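Local coordinates for protein carboxylic ester hydrolase (Aspergillus niger, PDB 7K4O) that probably hydrolyses the ester bonds of tannins as a serine esterase of the tannase family, and binds gallic acid in its pocket, at residues P236-L241 / A334-N339. Numbering follows the deposited sequence.
With NAG (2-acetamido-2-deoxy-beta-D-glucopyranose), chain I.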
ATOM      1  N   PRO A 236     -10.599  16.991  19.680  1.00 38.92           N
ATOM      2  CA  PRO A 236      -9.279  17.388  20.153  1.00 35.40           C
ATOM      3  C   PRO A 236      -8.592  18.318  19.182  1.00 39.69           C
ATOM      4  O   PRO A 236      -8.624  18.102  17.965  1.00 37.60           O
ATOM      5  CB  PRO A 236      -8.485  16.087  20.270  1.00 36.05           C
ATOM      6  CG  PRO A 236      -9.556  15.014  20.272  1.00 37.25           C
ATOM      7  CD  PRO A 236     -10.686  15.547  19.413  1.00 39.09           C
ATOM      8  N   PRO A 237      -7.966  19.417  19.668  1.00 42.20           N
ATOM      9  CA  PRO A 237      -7.074  20.204  18.813  1.00 42.73           C
ATOM     10  C   PRO A 237      -5.996  19.255  18.287  1.00 36.34           C
ATOM     11  O   PRO A 237      -5.525  18.391  19.032  1.00 38.83           O
ATOM     12  CB  PRO A 237      -6.463  21.262  19.749  1.00 45.75           C
ATOM     13  CG  PRO A 237      -7.422  21.322  20.913  1.00 47.02           C
ATOM     14  CD  PRO A 237      -8.014  19.929  21.052  1.00 44.76           C
ATOM     15  N   PRO A 238      -5.599  19.358  17.008  1.00 38.17           N
ATOM     16  CA  PRO A 238      -4.550  18.481  16.469  1.00 40.14           C
ATOM     17  C   PRO A 238      -3.308  18.411  17.368  1.00 42.32           C
ATOM     18  O   PRO A 238      -2.725  17.361  17.540  1.00 37.37           O
ATOM     19  CB  PRO A 238      -4.200  19.147  15.133  1.00 41.46           C
ATOM     20  CG  PRO A 238      -5.503  19.786  14.704  1.00 41.45           C
ATOM     21  CD  PRO A 238      -6.121  20.289  16.000  1.00 36.22           C
ATOM     22  N   CYS A 239      -2.940  19.543  17.979  1.00 40.47           N
ATOM     23  CA  CYS A 239      -1.725  19.635  18.821  1.00 38.20           C
ATOM     24  C   CYS A 239      -1.847  18.712  20.027  1.00 35.38           C
ATOM     25  O   CYS A 239      -0.834  18.143  20.459  1.00 36.23           O
ATOM     26  CB  CYS A 239      -1.550  21.080  19.277  1.00 49.52           C
ATOM     27  SG  CYS A 239       0.099  21.386  19.933  0.99 53.58           S
ATOM     28  N   GLU A 240      -3.042  18.564  20.589  1.00 35.39           N
ATOM     29  CA  GLU A 240      -3.214  17.713  21.779  1.00 39.11           C
ATOM     30  C   GLU A 240      -2.883  16.262  21.408  1.00 37.26           C
ATOM     31  O   GLU A 240      -2.227  15.568  22.210  1.00 37.27           O
ATOM     32  CB  GLU A 240      -4.632  17.872  22.313  1.00 40.21           C
ATOM     33  CG  GLU A 240      -4.930  17.007  23.510  1.00 40.60           C
ATOM     34  CD  GLU A 240      -6.325  17.251  24.069  1.00 46.30           C
ATOM     35  OE1 GLU A 240      -7.231  17.519  23.266  1.00 44.78           O
ATOM     36  OE2 GLU A 240      -6.490  17.193  25.315  1.00 49.84           O
ATOM     37  N   LEU A 241      -3.393  15.784  20.272  1.00 38.90           N
ATOM     38  CA  LEU A 241      -3.137  14.382  19.827  1.00 37.16           C
ATOM     39  C   LEU A 241      -1.669  14.237  19.434  1.00 32.21           C
ATOM     40  O   LEU A 241      -1.100  13.172  19.739  1.00 36.44           O
ATOM     41  CB  LEU A 241      -4.092  14.049  18.676  1.00 37.56           C
ATOM     42  CG  LEU A 241      -5.555  13.994  19.120  1.00 33.65           C
ATOM     43  CD1 LEU A 241      -6.518  13.662  18.004  1.00 35.07           C
ATOM     44  CD2 LEU A 241      -5.731  13.019  20.263  1.00 36.98           C
ATOM     45  N   ALA A 334      -8.361  11.588  12.844  1.00 30.76           N
ATOM     46  CA  ALA A 334      -8.999  12.369  13.944  1.00 34.11           C
ATOM     47  C   ALA A 334      -8.927  13.874  13.694  1.00 34.91           C
ATOM     48  O   ALA A 334      -9.531  14.642  14.521  1.00 36.71           O
ATOM     49  CB  ALA A 334      -8.368  12.025  15.279  1.00 32.43           C
ATOM     50  N   GLU A 335      -8.210  14.327  12.678  1.00 34.52           N
ATOM     51  CA  GLU A 335      -7.972  15.769  12.426  1.00 34.94           C
ATOM     52  C   GLU A 335      -9.296  16.535  12.542  1.00 36.21           C
ATOM     53  O   GLU A 335     -10.318  16.134  11.954  1.00 34.84           O
ATOM     54  CB  GLU A 335      -7.367  16.037  11.050  1.00 42.38           C
ATOM     55  CG  GLU A 335      -6.862  17.473  10.903  1.00 49.99           C
ATOM     56  CD  GLU A 335      -5.484  17.741  11.520  1.00 55.68           C
ATOM     57  OE1 GLU A 335      -4.861  16.799  12.110  1.00 63.06           O
ATOM     58  OE2 GLU A 335      -5.020  18.883  11.403  1.00 64.93           O
ATOM     59  N   THR A 336      -9.291  17.580  13.376  1.00 35.84           N
ATOM     60  CA  THR A 336     -10.457  18.487  13.545  1.00 35.64           C
ATOM     61  C   THR A 336     -10.197  19.776  12.778  1.00 38.55           C
ATOM     62  O   THR A 336      -9.101  19.983  12.290  1.00 37.82           O
ATOM     63  CB  THR A 336     -10.683  18.732  15.047  1.00 35.37           C
ATOM     64  OG1 THR A 336      -9.453  19.184  15.634  1.00 38.80           O
ATOM     65  CG2 THR A 336     -11.146  17.468  15.717  1.00 38.16           C
ATOM     66  N   GLN A 337     -11.200  20.636  12.683  1.00 41.37           N
ATOM     67  CA  GLN A 337     -11.024  21.940  12.019  1.00 43.18           C
ATOM     68  C   GLN A 337     -11.518  23.057  12.942  1.00 45.30           C
ATOM     69  O   GLN A 337     -12.495  22.870  13.719  1.00 41.47           O
ATOM     70  CB  GLN A 337     -11.734  22.012  10.675  1.00 40.74           C
ATOM     71  CG  GLN A 337     -13.231  21.805  10.742  1.00 47.68           C
ATOM     72  CD  GLN A 337     -13.846  21.803   9.359  1.00 60.03           C
ATOM     73  OE1 GLN A 337     -13.642  22.718   8.564  1.00 64.77           O
ATOM     74  NE2 GLN A 337     -14.584  20.753   9.042  1.00 62.47           N
ATOM     75  N   TYR A 338     -10.842  24.186  12.829  1.00 49.74           N
ATOM     76  CA  TYR A 338     -11.099  25.371  13.676  1.00 53.89           C
ATOM     77  C   TYR A 338     -12.207  26.210  13.041  1.00 43.80           C
ATOM     78  O   TYR A 338     -12.094  26.554  11.855  1.00 50.13           O
ATOM     79  CB  TYR A 338      -9.832  26.202  13.843  1.00 55.07           C
ATOM     80  CG  TYR A 338     -10.001  27.266  14.891  1.00 65.98           C
ATOM     81  CD1 TYR A 338     -10.145  26.916  16.226  1.00 73.27           C
ATOM     82  CD2 TYR A 338     -10.031  28.609  14.552  1.00 71.75           C
ATOM     83  CE1 TYR A 338     -10.309  27.888  17.202  1.00 79.43           C
ATOM     84  CE2 TYR A 338     -10.175  29.593  15.516  1.00 72.73           C
ATOM     85  CZ  TYR A 338     -10.307  29.227  16.845  1.00 78.65           C
ATOM     86  OH  TYR A 338     -10.458  30.181  17.808  1.00 91.93           O
ATOM     87  N   ASN A 339     -13.229  26.540  13.823  1.00 56.93           N
ATOM     88  CA  ASN A 339     -14.328  27.461  13.433  1.00 65.05           C
ATOM     89  C   ASN A 339     -14.033  28.835  14.059  1.00 67.82           C
ATOM     90  O   ASN A 339     -13.949  28.915  15.291  1.00 60.30           O
ATOM     91  CB  ASN A 339     -15.686  26.902  13.856  1.00 71.97           C
ATOM     92  CG  ASN A 339     -16.822  27.718  13.284  1.00 82.62           C
ATOM     93  OD1 ASN A 339     -16.705  28.927  13.123  1.00 85.20           O
ATOM     94  ND2 ASN A 339     -17.922  27.087  12.932  1.00 96.12           N
TER
HETATM   95  C1  NAG I 602     -18.853  28.046  12.388  0.78109.02           C
HETATM   96  C2  NAG I 602     -19.291  27.572  11.028  1.00113.69           C
HETATM   97  C3  NAG I 602     -20.263  28.540  10.393  0.86117.03           C
HETATM   98  C4  NAG I 602     -21.471  28.605  11.288  0.96121.51           C
HETATM   99  C5  NAG I 602     -21.014  29.011  12.678  0.95117.15           C
HETATM  100  C6  NAG I 602     -22.206  28.940  13.608  1.00112.48           C
HETATM  101  C7  NAG I 602     -18.030  26.250   9.507  1.00107.04           C
HETATM  102  C8  NAG I 602     -17.017  26.211   8.409  1.00103.23           C
HETATM  103  N2  NAG I 602     -18.199  27.415  10.099  0.92111.44           N
HETATM  104  O3  NAG I 602     -20.659  28.057   9.108  0.55117.72           O
HETATM  105  O4  NAG I 602     -22.402  29.541  10.741  1.00124.76           O
HETATM  106  O5  NAG I 602     -20.014  28.121  13.177  0.84117.78           O
HETATM  107  O6  NAG I 602     -21.754  28.989  14.953  1.00103.91           O
HETATM  108  O7  NAG I 602     -18.700  25.289   9.830  1.00104.41           O
HETATM  109  O   HOH W   1      -7.545  16.555  15.894  1.00 38.83           O
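Thr336 reaches across to the Pro-Pro-Pro run with its hydroxyl: OG1 sits between its own backbone N and carbonyl carbon (chi1 53°) and donates to Pro236 O at 2.7 Å. The hydroxyl approaches from above the carbonyl plane, 33° out of it. A water lies 2.8 Å from Pro236 O and 3.1 Å from Ala334 O, placed to donate to either carbonyl, though it has more acceptors in reach than protons. Beside the bond, Pro238 CD lies 3.5 Å from Thr336 OG1, while Thr336 CG2, anti to its own carbonyl carbon, meets Pro236 CD. Pro237 is the N-cap of helix 238-252 and Pro238 its first residue, so the contact joins the start of that helix to the loop leading into the small hairpin of strands 337-339 and 344-346. Glu335 leaves its backbone pointing away, but a bend at chi2 (81°) brings the carboxylate back to Pro238, the two side chains crossing at about a right angle, with Glu335 OE2 lying 3.5 Å from Pro238 CG. One turn on, Leu241 CD1 touches Ala334 CB at 3.7 Å, and helix 224-232 packs on Ala334 and Thr336 through Glu229. Farther along the hairpin, Asn339 ND2 carries an N-linked NAG.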